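Local coordinates for galectin 2 (Gallus gallus, PDB 2YMZ), which probably binds carbohydrate as a prototype galectin, a galactoside-binding lectin of beta-sandwich fold found here as two subunits, at residues Asp10-Gly15 and Tyr110-Tyr115; Lys18-Ile23 and Thr80-Val85; Glu28-Asn33 and Gly120-Thr125; Asp90-Lys95 and Phe104-Gly109. All blocks are in the same frame, centred on the assembly; numbering follows the deposited sequence. Where two conformers were deposited one is given.

Interaction 1 of 4, residues Asp10-Gly15 and Tyr110-Tyr115; sequences DWKSGG and YDKISY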
loop_
_atom_site.group_PDB
_atom_site.type_symbol
_atom_site.label_atom_id
_atom_site.label_comp_id
_atom_site.label_asym_id
_atom_site.label_seq_id
_atom_site.Cartn_x
_atom_site.Cartn_y
_atom_site.Cartn_z
ATOM N N ASP A 10 -2.776 -12.213 0.577
ATOM C CA ASP A 10 -3.105 -13.586 0.680
ATOM C C ASP A 10 -4.495 -13.360 1.136
ATOM O O ASP A 10 -4.868 -13.762 2.226
ATOM C CB ASP A 10 -2.186 -14.226 1.764
ATOM C CG ASP A 10 -2.627 -15.624 2.165
ATOM O OD1 ASP A 10 -3.394 -16.251 1.430
ATOM O OD2 ASP A 10 -2.211 -16.098 3.238
ATOM N N TRP A 11 -5.283 -12.637 0.305
ATOM C CA TRP A 11 -6.590 -12.230 0.750
ATOM C C TRP A 11 -7.623 -13.271 0.350
ATOM O O TRP A 11 -7.743 -13.612 -0.841
ATOM C CB TRP A 11 -7.003 -10.895 0.091
ATOM C CG TRP A 11 -8.114 -10.134 0.800
ATOM C CD1 TRP A 11 -8.220 -9.874 2.123
ATOM C CD2 TRP A 11 -9.190 -9.441 0.173
ATOM N NE1 TRP A 11 -9.311 -9.130 2.380
ATOM C CE2 TRP A 11 -9.926 -8.826 1.190
ATOM C CE3 TRP A 11 -9.616 -9.301 -1.168
ATOM C CZ2 TRP A 11 -11.071 -8.078 0.942
ATOM C CZ3 TRP A 11 -10.776 -8.545 -1.422
ATOM C CH2 TRP A 11 -11.476 -7.935 -0.374
ATOM N N LYS A 12 -8.374 -13.751 1.341
ATOM C CA LYS A 12 -9.289 -14.877 1.124
ATOM C C LYS A 12 -10.699 -14.561 1.495
ATOM O O LYS A 12 -11.056 -13.560 2.160
ATOM C CB LYS A 12 -8.822 -16.106 1.976
ATOM C CG LYS A 12 -7.601 -16.846 1.398
ATOM C CD LYS A 12 -7.427 -18.240 2.035
ATOM C CE LYS A 12 -6.701 -19.217 1.117
ATOM N NZ LYS A 12 -5.222 -19.021 1.102
ATOM N N SER A 13 -11.562 -15.512 1.182
ATOM C CA SER A 13 -12.913 -15.302 1.429
ATOM C C SER A 13 -13.189 -15.018 2.905
ATOM O O SER A 13 -12.533 -15.570 3.808
ATOM C CB SER A 13 -13.631 -16.553 0.910
ATOM O OG SER A 13 -14.928 -16.210 0.630
ATOM N N GLY A 14 -14.109 -14.117 3.180
ATOM C CA GLY A 14 -14.277 -13.575 4.550
ATOM C C GLY A 14 -13.412 -12.298 4.788
ATOM O O GLY A 14 -13.663 -11.524 5.756
ATOM N N GLY A 15 -12.450 -12.073 3.895
ATOM C CA GLY A 15 -11.529 -10.894 3.967
ATOM C C GLY A 15 -12.245 -9.552 3.872
ATOM O O GLY A 15 -13.282 -9.444 3.241
ATOM N N TYR A 110 -12.143 -17.075 -8.091
ATOM C CA TYR A 110 -10.941 -16.881 -7.256
ATOM C C TYR A 110 -11.169 -17.371 -5.840
ATOM O O TYR A 110 -12.193 -17.046 -5.207
ATOM C CB TYR A 110 -10.629 -15.371 -7.097
ATOM C CG TYR A 110 -9.964 -14.741 -8.292
ATOM C CD1 TYR A 110 -10.649 -14.559 -9.479
ATOM C CD2 TYR A 110 -8.626 -14.352 -8.216
ATOM C CE1 TYR A 110 -10.035 -14.005 -10.597
ATOM C CE2 TYR A 110 -7.986 -13.787 -9.316
ATOM C CZ TYR A 110 -8.720 -13.606 -10.505
ATOM O OH TYR A 110 -8.101 -13.023 -11.594
ATOM N N ASP A 111 -10.182 -18.058 -5.270
ATOM C CA ASP A 111 -10.321 -18.319 -3.850
ATOM C C ASP A 111 -9.374 -17.466 -3.024
ATOM O O ASP A 111 -9.523 -17.352 -1.804
ATOM C CB ASP A 111 -10.165 -19.839 -3.530
ATOM C CG ASP A 111 -8.769 -20.405 -3.866
ATOM O OD1 ASP A 111 -7.967 -19.808 -4.630
ATOM O OD2 ASP A 111 -8.483 -21.518 -3.367
ATOM N N LYS A 112 -8.403 -16.852 -3.707
ATOM C CA LYS A 112 -7.426 -16.029 -3.039
ATOM C C LYS A 112 -7.123 -14.865 -3.994
ATOM O O LYS A 112 -6.926 -15.073 -5.182
ATOM C CB LYS A 112 -6.163 -16.875 -2.780
ATOM C CG LYS A 112 -4.948 -16.137 -2.251
ATOM C CD LYS A 112 -3.733 -17.047 -2.487
ATOM C CE LYS A 112 -2.445 -16.276 -2.293
ATOM N NZ LYS A 112 -1.284 -17.146 -1.934
ATOM N N ILE A 113 -7.017 -13.678 -3.438
ATOM C CA ILE A 113 -6.612 -12.502 -4.197
ATOM C C ILE A 113 -5.181 -12.195 -3.731
ATOM O O ILE A 113 -4.919 -12.038 -2.532
ATOM C CB ILE A 113 -7.563 -11.298 -3.906
ATOM C CG1 ILE A 113 -9.024 -11.594 -4.373
ATOM C CG2 ILE A 113 -6.972 -9.967 -4.416
ATOM C CD1 ILE A 113 -9.144 -11.757 -5.852
ATOM N N SER A 114 -4.259 -12.146 -4.657
ATOM C CA SER A 114 -2.902 -11.843 -4.259
ATOM C C SER A 114 -2.389 -10.487 -4.706
ATOM O O SER A 114 -1.330 -10.041 -4.264
ATOM C CB SER A 114 -1.964 -12.961 -4.715
ATOM O OG SER A 114 -1.909 -12.953 -6.109
ATOM N N TYR A 115 -3.128 -9.807 -5.594
ATOM C CA TYR A 115 -2.580 -8.632 -6.142
ATOM C C TYR A 115 -3.630 -7.469 -6.047
ATOM O O TYR A 115 -4.823 -7.695 -6.273
ATOM C CB TYR A 115 -2.350 -8.907 -7.634
ATOM C CG TYR A 115 -1.950 -7.716 -8.432
ATOM C CD1 TYR A 115 -0.647 -7.262 -8.435
ATOM C CD2 TYR A 115 -2.913 -7.050 -9.214
ATOM C CE1 TYR A 115 -0.298 -6.138 -9.128
ATOM C CE2 TYR A 115 -2.582 -5.905 -9.938
ATOM C CZ TYR A 115 -1.293 -5.467 -9.905
ATOM O OH TYR A 115 -0.924 -4.391 -10.705
#
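W11, its CG anti to the backbone N (chi1 -160°), lays its indole beside I113, whose CG1 lies beside the backbone N (chi1 -63°) while CG2 takes the anti place. The two side chains share one face of a short, weakly bonded antiparallel bridge, run side by side and point the same way: I113 CB sits at the edge of the indole, in its plane, 4.0 Å from W11 CE3. Beneath them the backbones close a hydrogen-bonded pair, W11 N to I113 O at 2.9 Å and I113 N to W11 O at 2.7 Å, the latter nearly straight at 171°. K112 CA also leans on W11 O at 3.3 Å in a CA-H...O contact. On the exposed side the extended K112 chain crosses D10 at about a right angle, its CE 3.8 Å from D10 OD1. That carboxylate oxygen forms a salt bridge within 10-15 to K12 NZ at 3.3 Å, its hydrogen bond weak, while K112 NZ stays beyond salt-bridge distance. V85 of strand 80-88 lies against W11, and F87 against I113. A type II turn from K12 to G15 then leads out of this single antiparallel W11/I113 pair at the edge of the galectin beta sandwich.

Interaction 2 of 4, residues Lys18-Ile23 and Thr80-Val85; sequences KIKGHI and TVKIIV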
loop_
_atom_site.group_PDB
_atom_site.type_symbol
_atom_site.label_atom_id
_atom_site.label_comp_id
_atom_site.label_asym_id
_atom_site.label_seq_id
_atom_site.Cartn_x
_atom_site.Cartn_y
_atom_site.Cartn_z
ATOM N N LYS A 18 -9.987 -2.052 3.707
ATOM C CA LYS A 18 -10.453 -0.681 3.964
ATOM C C LYS A 18 -9.447 0.208 3.262
ATOM O O LYS A 18 -8.222 0.133 3.519
ATOM C CB LYS A 18 -10.526 -0.437 5.495
ATOM C CG LYS A 18 -11.609 -1.366 6.078
ATOM C CD LYS A 18 -11.604 -1.395 7.620
ATOM C CE LYS A 18 -12.168 -2.732 8.133
ATOM N NZ LYS A 18 -12.045 -2.820 9.614
ATOM N N ILE A 19 -9.943 1.019 2.304
ATOM C CA ILE A 19 -9.072 1.868 1.526
ATOM C C ILE A 19 -9.584 3.291 1.733
ATOM O O ILE A 19 -10.708 3.583 1.352
ATOM C CB ILE A 19 -9.176 1.495 0.035
ATOM C CG1 ILE A 19 -8.496 0.129 -0.188
ATOM C CG2 ILE A 19 -8.421 2.529 -0.848
ATOM C CD1 ILE A 19 -8.818 -0.548 -1.514
ATOM N N LYS A 20 -8.770 4.173 2.253
ATOM C CA LYS A 20 -9.174 5.576 2.360
ATOM C C LYS A 20 -8.240 6.357 1.582
ATOM O O LYS A 20 -7.036 6.073 1.541
ATOM C CB LYS A 20 -9.055 6.170 3.778
ATOM C CG LYS A 20 -9.939 5.585 4.817
ATOM C CD LYS A 20 -9.681 6.406 6.115
ATOM C CE LYS A 20 -10.581 7.613 6.185
ATOM N NZ LYS A 20 -10.610 8.125 7.622
ATOM N N GLY A 21 -8.720 7.434 0.950
ATOM C CA GLY A 21 -7.771 8.230 0.225
ATOM C C GLY A 21 -8.400 9.469 -0.342
ATOM O O GLY A 21 -9.620 9.706 -0.130
ATOM N N HIS A 22 -7.544 10.286 -0.932
ATOM C CA HIS A 22 -7.955 11.591 -1.474
ATOM C C HIS A 22 -8.230 11.527 -3.003
ATOM O O HIS A 22 -7.358 11.154 -3.776
ATOM C CB HIS A 22 -6.836 12.577 -1.192
ATOM C CG HIS A 22 -7.185 13.967 -1.646
ATOM N ND1 HIS A 22 -8.042 14.794 -0.954
ATOM C CD2 HIS A 22 -6.839 14.632 -2.767
ATOM C CE1 HIS A 22 -8.193 15.927 -1.633
ATOM N NE2 HIS A 22 -7.482 15.849 -2.735
ATOM N N ILE A 23 -9.418 11.979 -3.414
ATOM C CA ILE A 23 -9.743 12.026 -4.863
ATOM C C ILE A 23 -9.249 13.384 -5.330
ATOM O O ILE A 23 -9.588 14.363 -4.738
ATOM C CB ILE A 23 -11.256 11.903 -5.062
ATOM C CG1 ILE A 23 -11.720 10.482 -4.577
ATOM C CG2 ILE A 23 -11.641 12.060 -6.558
ATOM C CD1 ILE A 23 -13.235 10.310 -4.456
ATOM N N THR A 80 -11.868 13.350 0.689
ATOM C CA THR A 80 -11.212 12.118 1.234
ATOM C C THR A 80 -12.323 11.145 1.478
ATOM O O THR A 80 -13.381 11.569 1.963
ATOM C CB THR A 80 -10.529 12.417 2.567
ATOM O OG1 THR A 80 -9.391 13.200 2.293
ATOM C CG2 THR A 80 -10.049 11.115 3.317
ATOM N N VAL A 81 -12.183 9.900 1.008
ATOM C CA VAL A 81 -13.283 8.933 1.087
ATOM C C VAL A 81 -12.774 7.606 1.587
ATOM O O VAL A 81 -11.591 7.291 1.395
ATOM C CB VAL A 81 -13.981 8.628 -0.251
ATOM C CG1 VAL A 81 -14.733 9.847 -0.707
ATOM C CG2 VAL A 81 -13.033 8.130 -1.349
ATOM N N LYS A 82 -13.673 6.856 2.239
ATOM C CA LYS A 82 -13.351 5.536 2.706
ATOM C C LYS A 82 -14.160 4.523 1.912
ATOM O O LYS A 82 -15.374 4.677 1.812
ATOM C CB LYS A 82 -13.696 5.380 4.175
ATOM C CG LYS A 82 -13.428 3.923 4.609
ATOM C CD LYS A 82 -13.431 3.796 6.132
ATOM C CE LYS A 82 -14.853 3.894 6.660
ATOM N NZ LYS A 82 -14.768 3.836 8.153
ATOM N N ILE A 83 -13.500 3.536 1.313
ATOM C CA ILE A 83 -14.165 2.458 0.520
ATOM C C ILE A 83 -13.871 1.104 1.264
ATOM O O ILE A 83 -12.741 0.834 1.569
ATOM C CB ILE A 83 -13.576 2.466 -0.894
ATOM C CG1 ILE A 83 -14.012 3.788 -1.593
ATOM C CG2 ILE A 83 -14.160 1.336 -1.713
ATOM C CD1 ILE A 83 -13.247 4.250 -2.821
ATOM N N ILE A 84 -14.882 0.276 1.481
ATOM C CA ILE A 84 -14.598 -1.011 2.144
ATOM C C ILE A 84 -14.954 -2.115 1.142
ATOM O O ILE A 84 -16.030 -2.018 0.554
ATOM C CB ILE A 84 -15.498 -1.165 3.345
ATOM C CG1 ILE A 84 -15.056 -0.098 4.351
ATOM C CG2 ILE A 84 -15.306 -2.588 3.946
ATOM C CD1 ILE A 84 -15.914 0.131 5.569
ATOM N N VAL A 85 -14.050 -3.045 0.902
ATOM C CA VAL A 85 -14.309 -4.167 -0.018
ATOM C C VAL A 85 -14.356 -5.421 0.846
ATOM O O VAL A 85 -13.483 -5.602 1.714
ATOM C CB VAL A 85 -13.183 -4.355 -1.006
ATOM C CG1 VAL A 85 -13.634 -5.399 -2.067
ATOM C CG2 VAL A 85 -12.858 -3.007 -1.739
#
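K18-I23 and T80-V85 are zipped by four backbone hydrogen bonds, two in each of the hydrogen-bonded pairs I19 with I83 and G21 with V81. I83 N reaches I19 O at 2.8 Å and V81 N reaches G21 O at the same 2.8 Å. The non-hydrogen-bonded pair between them, K20 with K82, and those beyond bring alpha carbons close to carbonyls, as in the CA-H...O contact of K20 CA with V81 O at 3.1 Å. The axes of segments 18-23 and 80-85 run at 161° to each other, as antiparallel neighbours in the five-stranded sheet of the galectin sandwich, where strand 122-129 flanks 16-23 on its other edge. Apolar contacts gather on the buried face of I19, V81 and I83: I23 CD1 meets V81 CG2 at 3.8 Å, and F122 and F30 pack against this layer. On the other face aliphatic stems touch, K20 CG against K82 CB at 3.8 Å and K18 CG alongside I84 CG1 at 4.1 Å. Both K20 and K82 bend at chi3, and their like-charged NZ atoms stand 6.0 Å apart. H22 and T80 cross at about a right angle, OG1 merely touching the ring edge near ND1.

Interaction 3 of 4, residues Glu28-Asn33 and Gly120-Thr125; sequences ESFAIN and GGFKVT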
loop_
_atom_site.group_PDB
_atom_site.type_symbol
_atom_site.label_atom_id
_atom_site.label_comp_id
_atom_site.label_asym_id
_atom_site.label_seq_id
_atom_site.Cartn_x
_atom_site.Cartn_y
_atom_site.Cartn_z
ATOM N N GLU A 28 -10.766 12.531 -13.209
ATOM C CA GLU A 28 -11.914 12.120 -13.979
ATOM C C GLU A 28 -12.322 10.721 -13.580
ATOM O O GLU A 28 -13.395 10.364 -13.866
ATOM C CB GLU A 28 -11.697 12.094 -15.509
ATOM C CG GLU A 28 -11.744 13.535 -16.081
ATOM C CD GLU A 28 -11.812 13.616 -17.610
ATOM O OE1 GLU A 28 -12.032 12.587 -18.342
ATOM O OE2 GLU A 28 -11.652 14.770 -18.096
ATOM N N SER A 29 -11.396 9.921 -13.005
ATOM C CA SER A 29 -11.825 8.590 -12.558
ATOM C C SER A 29 -10.710 8.004 -11.677
ATOM O O SER A 29 -9.639 8.577 -11.598
ATOM C CB SER A 29 -12.028 7.660 -13.774
ATOM O OG SER A 29 -10.800 7.292 -14.303
ATOM N N PHE A 30 -10.988 6.891 -10.978
ATOM C CA PHE A 30 -9.886 6.198 -10.318
ATOM C C PHE A 30 -10.328 4.719 -10.336
ATOM O O PHE A 30 -11.482 4.410 -10.622
ATOM C CB PHE A 30 -9.615 6.740 -8.892
ATOM C CG PHE A 30 -10.763 6.539 -7.918
ATOM C CD1 PHE A 30 -10.830 5.380 -7.089
ATOM C CD2 PHE A 30 -11.700 7.568 -7.745
ATOM C CE1 PHE A 30 -11.823 5.290 -6.121
ATOM C CE2 PHE A 30 -12.713 7.434 -6.841
ATOM C CZ PHE A 30 -12.794 6.285 -6.022
ATOM N N ALA A 31 -9.390 3.789 -10.054
ATOM C CA ALA A 31 -9.818 2.401 -10.069
ATOM C C ALA A 31 -9.057 1.643 -8.950
ATOM O O ALA A 31 -7.910 1.939 -8.653
ATOM C CB ALA A 31 -9.502 1.740 -11.399
ATOM N N ILE A 32 -9.760 0.717 -8.379
ATOM C CA ILE A 32 -9.175 -0.188 -7.350
ATOM C C ILE A 32 -9.311 -1.535 -8.103
ATOM O O ILE A 32 -10.442 -1.980 -8.488
ATOM C CB ILE A 32 -10.073 -0.201 -6.112
ATOM C CG1 ILE A 32 -9.936 1.126 -5.364
ATOM C CG2 ILE A 32 -9.674 -1.331 -5.152
ATOM C CD1 ILE A 32 -10.989 1.376 -4.296
ATOM N N ASN A 33 -8.156 -2.198 -8.307
ATOM C CA ASN A 33 -8.092 -3.465 -9.078
ATOM C C ASN A 33 -7.553 -4.612 -8.159
ATOM O O ASN A 33 -6.513 -4.465 -7.601
ATOM C CB ASN A 33 -7.130 -3.278 -10.198
ATOM C CG ASN A 33 -7.690 -2.278 -11.254
ATOM O OD1 ASN A 33 -8.820 -2.416 -11.617
ATOM N ND2 ASN A 33 -6.918 -1.354 -11.703
ATOM N N GLY A 120 -5.125 6.136 -11.121
ATOM C CA GLY A 120 -6.026 7.250 -11.485
ATOM C C GLY A 120 -5.965 8.297 -10.394
ATOM O O GLY A 120 -4.980 8.419 -9.724
ATOM N N GLY A 121 -7.034 9.079 -10.202
ATOM C CA GLY A 121 -6.897 10.295 -9.367
ATOM C C GLY A 121 -7.296 9.986 -7.940
ATOM O O GLY A 121 -8.291 10.506 -7.451
ATOM N N PHE A 122 -6.566 9.071 -7.289
ATOM C CA PHE A 122 -6.869 8.653 -5.950
ATOM C C PHE A 122 -5.522 8.419 -5.246
ATOM O O PHE A 122 -4.723 7.613 -5.729
ATOM C CB PHE A 122 -7.737 7.384 -5.956
ATOM C CG PHE A 122 -8.228 6.971 -4.621
ATOM C CD1 PHE A 122 -7.449 6.180 -3.784
ATOM C CD2 PHE A 122 -9.494 7.388 -4.154
ATOM C CE1 PHE A 122 -7.901 5.800 -2.545
ATOM C CE2 PHE A 122 -9.963 6.980 -2.906
ATOM C CZ PHE A 122 -9.180 6.202 -2.082
ATOM N N LYS A 123 -5.237 9.185 -4.195
ATOM C CA LYS A 123 -3.976 9.056 -3.443
ATOM C C LYS A 123 -4.334 8.332 -2.137
ATOM O O LYS A 123 -5.075 8.879 -1.324
ATOM C CB LYS A 123 -3.321 10.401 -3.023
ATOM C CG LYS A 123 -3.064 11.443 -4.104
ATOM C CD LYS A 123 -1.851 11.208 -5.001
ATOM C CE LYS A 123 -2.074 11.783 -6.417
ATOM N NZ LYS A 123 -1.688 13.213 -6.512
ATOM N N VAL A 124 -3.805 7.117 -1.920
ATOM C CA VAL A 124 -4.145 6.356 -0.731
ATOM C C VAL A 124 -3.582 7.019 0.538
ATOM O O VAL A 124 -2.401 7.371 0.613
ATOM C CB VAL A 124 -3.612 4.878 -0.851
ATOM C CG1 VAL A 124 -3.828 4.102 0.453
ATOM C CG2 VAL A 124 -4.329 4.199 -2.034
ATOM N N THR A 125 -4.428 7.261 1.519
ATOM C CA THR A 125 -3.925 7.696 2.821
ATOM C C THR A 125 -4.001 6.652 3.935
ATOM O O THR A 125 -3.234 6.737 4.875
ATOM C CB THR A 125 -4.661 8.988 3.304
ATOM O OG1 THR A 125 -6.003 8.705 3.376
ATOM C CG2 THR A 125 -4.537 10.105 2.303
#
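F30 meets F122 from CB out to the ring. Its CB starts 3.5 Å from F122 CB and lies 3.7 Å from the backbone N of G121. CG is set between the backbone N and the carbonyl carbon (chi1 64°), and it too rests near F122 CB. Further out the CD1 and CE1 atoms lie beneath F122 CD2, with CE1 the nearer at 3.7 Å; CZ approaches the same carbon. F122 CD2 thus stands over the centre of one face of the F30 ring. The two rings form an offset stack, their centroids 4.7 Å apart and their planes inclined at 29°. F122 reaches this position with its CG anti to the backbone N (chi1 -173°). Beside the stack, G121 N donates to S29 O at 3.0 Å, nearly straight and in the carbonyl plane. Next to it F30 and G120 form a close non-hydrogen-bonded antiparallel pair. G121 is the centre of an inverse gamma turn between strands 112-120 and 122-129. I23, I83 and V81 of the five-stranded sheet, to which F122 also belongs, pack around the two phenylalanines, while F30 comes from the other sheet; the stack therefore lies between the two sheets of the sandwich. The contact combines one backbone hydrogen bond with a buried apolar aromatic stack, probably held mainly by dispersion and burial.

Interaction 4 of 4, residues Asp90-Lys95 and Phe104-Gly109; sequences DKFLVK and FPNRHG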
loop_
_atom_site.group_PDB
_atom_site.type_symbol
_atom_site.label_atom_id
_atom_site.label_comp_id
_atom_site.label_asym_id
_atom_site.label_seq_id
_atom_site.Cartn_x
_atom_site.Cartn_y
_atom_site.Cartn_z
ATOM N N ASP A 90 -18.704 -16.054 -3.361
ATOM C CA ASP A 90 -19.124 -15.969 -4.762
ATOM C C ASP A 90 -19.296 -14.519 -5.249
ATOM O O ASP A 90 -19.668 -14.283 -6.400
ATOM C CB ASP A 90 -20.431 -16.759 -5.005
ATOM C CG ASP A 90 -21.652 -16.061 -4.451
ATOM O OD1 ASP A 90 -21.528 -15.361 -3.435
ATOM O OD2 ASP A 90 -22.751 -16.212 -5.029
ATOM N N LYS A 91 -19.039 -13.564 -4.372
ATOM C CA LYS A 91 -19.156 -12.177 -4.786
ATOM C C LYS A 91 -18.259 -11.285 -3.961
ATOM O O LYS A 91 -17.834 -11.627 -2.879
ATOM C CB LYS A 91 -20.587 -11.698 -4.628
ATOM C CG LYS A 91 -21.136 -11.727 -3.220
ATOM C CD LYS A 91 -22.623 -11.368 -3.180
ATOM C CE LYS A 91 -23.113 -11.014 -1.767
ATOM N NZ LYS A 91 -23.751 -12.183 -1.068
ATOM N N PHE A 92 -18.035 -10.112 -4.533
ATOM C CA PHE A 92 -17.406 -8.983 -3.827
ATOM C C PHE A 92 -18.456 -7.962 -3.473
ATOM O O PHE A 92 -19.417 -7.678 -4.234
ATOM C CB PHE A 92 -16.312 -8.398 -4.717
ATOM C CG PHE A 92 -15.258 -9.403 -5.070
ATOM C CD1 PHE A 92 -14.246 -9.747 -4.145
ATOM C CD2 PHE A 92 -15.304 -10.067 -6.257
ATOM C CE1 PHE A 92 -13.302 -10.700 -4.466
ATOM C CE2 PHE A 92 -14.362 -11.019 -6.597
ATOM C CZ PHE A 92 -13.344 -11.346 -5.693
ATOM N N LEU A 93 -18.290 -7.354 -2.306
ATOM C CA LEU A 93 -19.224 -6.375 -1.969
ATOM C C LEU A 93 -18.370 -5.118 -1.673
ATOM O O LEU A 93 -17.432 -5.202 -0.874
ATOM C CB LEU A 93 -19.966 -6.863 -0.731
ATOM C CG LEU A 93 -21.052 -5.981 -0.144
ATOM C CD1 LEU A 93 -22.365 -6.190 -0.892
ATOM C CD2 LEU A 93 -21.238 -6.380 1.320
ATOM N N VAL A 94 -18.733 -3.963 -2.245
ATOM C CA VAL A 94 -18.018 -2.716 -1.988
ATOM C C VAL A 94 -18.968 -1.787 -1.229
ATOM O O VAL A 94 -20.034 -1.361 -1.756
ATOM C CB VAL A 94 -17.484 -2.052 -3.280
ATOM C CG1 VAL A 94 -16.597 -0.831 -2.888
ATOM C CG2 VAL A 94 -16.643 -3.042 -4.110
ATOM N N LYS A 95 -18.600 -1.406 -0.010
ATOM C CA LYS A 95 -19.477 -0.471 0.737
ATOM C C LYS A 95 -18.993 0.951 0.590
ATOM O O LYS A 95 -17.799 1.269 0.788
ATOM C CB LYS A 95 -19.480 -0.783 2.229
ATOM C CG LYS A 95 -19.911 -2.179 2.548
ATOM C CD LYS A 95 -19.988 -2.273 4.078
ATOM C CE LYS A 95 -20.006 -3.742 4.475
ATOM N NZ LYS A 95 -19.810 -3.820 5.963
ATOM N N PHE A 104 -20.629 -7.297 -6.871
ATOM C CA PHE A 104 -20.063 -7.791 -8.146
ATOM C C PHE A 104 -19.701 -9.272 -8.037
ATOM O O PHE A 104 -18.980 -9.677 -7.091
ATOM C CB PHE A 104 -18.756 -7.035 -8.506
ATOM C CG PHE A 104 -18.265 -7.298 -9.898
ATOM C CD1 PHE A 104 -19.029 -6.849 -11.012
ATOM C CD2 PHE A 104 -17.058 -7.956 -10.137
ATOM C CE1 PHE A 104 -18.576 -7.065 -12.319
ATOM C CE2 PHE A 104 -16.618 -8.211 -11.443
ATOM C CZ PHE A 104 -17.382 -7.764 -12.548
ATOM N N PRO A 105 -20.126 -10.095 -9.030
ATOM C CA PRO A 105 -19.884 -11.532 -8.917
ATOM C C PRO A 105 -18.429 -11.896 -9.018
ATOM O O PRO A 105 -17.641 -11.273 -9.733
ATOM C CB PRO A 105 -20.624 -12.126 -10.124
ATOM C CG PRO A 105 -20.595 -11.016 -11.132
ATOM C CD PRO A 105 -20.839 -9.779 -10.302
ATOM N N ASN A 106 -18.060 -12.889 -8.209
ATOM C CA ASN A 106 -16.744 -13.508 -8.329
ATOM C C ASN A 106 -16.839 -14.504 -9.438
ATOM O O ASN A 106 -16.894 -15.736 -9.175
ATOM C CB ASN A 106 -16.385 -14.245 -6.983
ATOM C CG ASN A 106 -14.997 -14.833 -6.987
ATOM O OD1 ASN A 106 -14.228 -14.644 -7.903
ATOM N ND2 ASN A 106 -14.645 -15.571 -5.898
ATOM N N ARG A 107 -16.883 -13.984 -10.673
ATOM C CA ARG A 107 -17.134 -14.758 -11.890
ATOM C C ARG A 107 -16.207 -15.902 -12.108
ATOM O O ARG A 107 -16.639 -16.956 -12.589
ATOM C CB ARG A 107 -16.909 -13.851 -13.116
ATOM C CG ARG A 107 -17.926 -12.794 -13.214
ATOM C CD ARG A 107 -17.499 -11.834 -14.312
ATOM N NE ARG A 107 -18.683 -11.057 -14.525
ATOM C CZ ARG A 107 -18.692 -9.924 -15.197
ATOM N NH1 ARG A 107 -17.547 -9.447 -15.641
ATOM N NH2 ARG A 107 -19.864 -9.305 -15.369
ATOM N N HIS A 108 -14.915 -15.698 -11.833
ATOM C CA HIS A 108 -13.949 -16.685 -12.231
ATOM C C HIS A 108 -13.559 -17.573 -11.059
ATOM O O HIS A 108 -12.653 -18.385 -11.163
ATOM C CB HIS A 108 -12.764 -16.005 -12.888
ATOM C CG HIS A 108 -13.179 -14.990 -13.916
ATOM N ND1 HIS A 108 -13.720 -15.340 -15.141
ATOM C CD2 HIS A 108 -13.136 -13.630 -13.901
ATOM C CE1 HIS A 108 -14.001 -14.244 -15.825
ATOM N NE2 HIS A 108 -13.667 -13.192 -15.092
ATOM N N GLY A 109 -14.270 -17.419 -9.954
ATOM C CA GLY A 109 -14.093 -18.343 -8.835
ATOM C C GLY A 109 -12.775 -18.256 -8.099
ATOM O O GLY A 109 -12.346 -19.227 -7.485
#
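F92 and F104 form a hydrogen-bonded antiparallel pair: F92 N gives to F104 O at 2.8 Å, nearly straight at 172°, and F104 N returns a bond to F92 O at 2.9 Å. Next to it D90 and N106 are joined by a backbone bond from N106 N to D90 O at 2.8 Å, with the donor well above the carbonyl plane. K91 faces P105 as a non-hydrogen-bonded pair, and K91 CB lies 3.6 Å from F104 O. N106 CB presses on D90 O at 3.3 Å. With its CG anti to the backbone N (chi1 -176°), N106 brings that atom near F92 CE2 and CZ. The amide crosses the F92 ring obliquely, the two planes 53° apart. F92 CE2 is 3.8 Å from N106 CB and 3.9 Å from OD1, and CZ also lies near OD1. The polar end of N106 is satisfied elsewhere, for ND2 gives hydrogen bonds to the carbonyls of G89 and Y110. ND2 thus ties the turn between strands 80-88 and 91-95 to Y110, just after the type I turn from N106 to G109. The contact closes the base of the hairpin formed by strands 91-95 and 101-105, with F92 packing on F87 of strand 80-88 and on A42 of strand 40-48, and F104 on L43 and Q68.

How the interactions relate
From the N terminus, segment 10-15 opens interaction 1, which closes only when the chain returns at 110-115, bracketing interactions 2 and 4. Segment 18-23 then opens interaction 2, closed at 80-85. Before that closure 28-33 opens interaction 3, whose partner 120-125 comes last, so interaction 3 crosses both 1 and 2. Interaction 4, the local hairpin 90-95 with 104-109, follows interaction 2 and falls within the spans of 1 and 3. Interactions 2 and 4 share the five-stranded sheet, probably hydrogen-bonded through I84 O and K95 N. Interaction 3 joins that sheet to the opposite one, probably hydrogen-bonded to interaction 2 through K20 O and T125 N. Interaction 1 meets interaction 4 where I113 packs on F92.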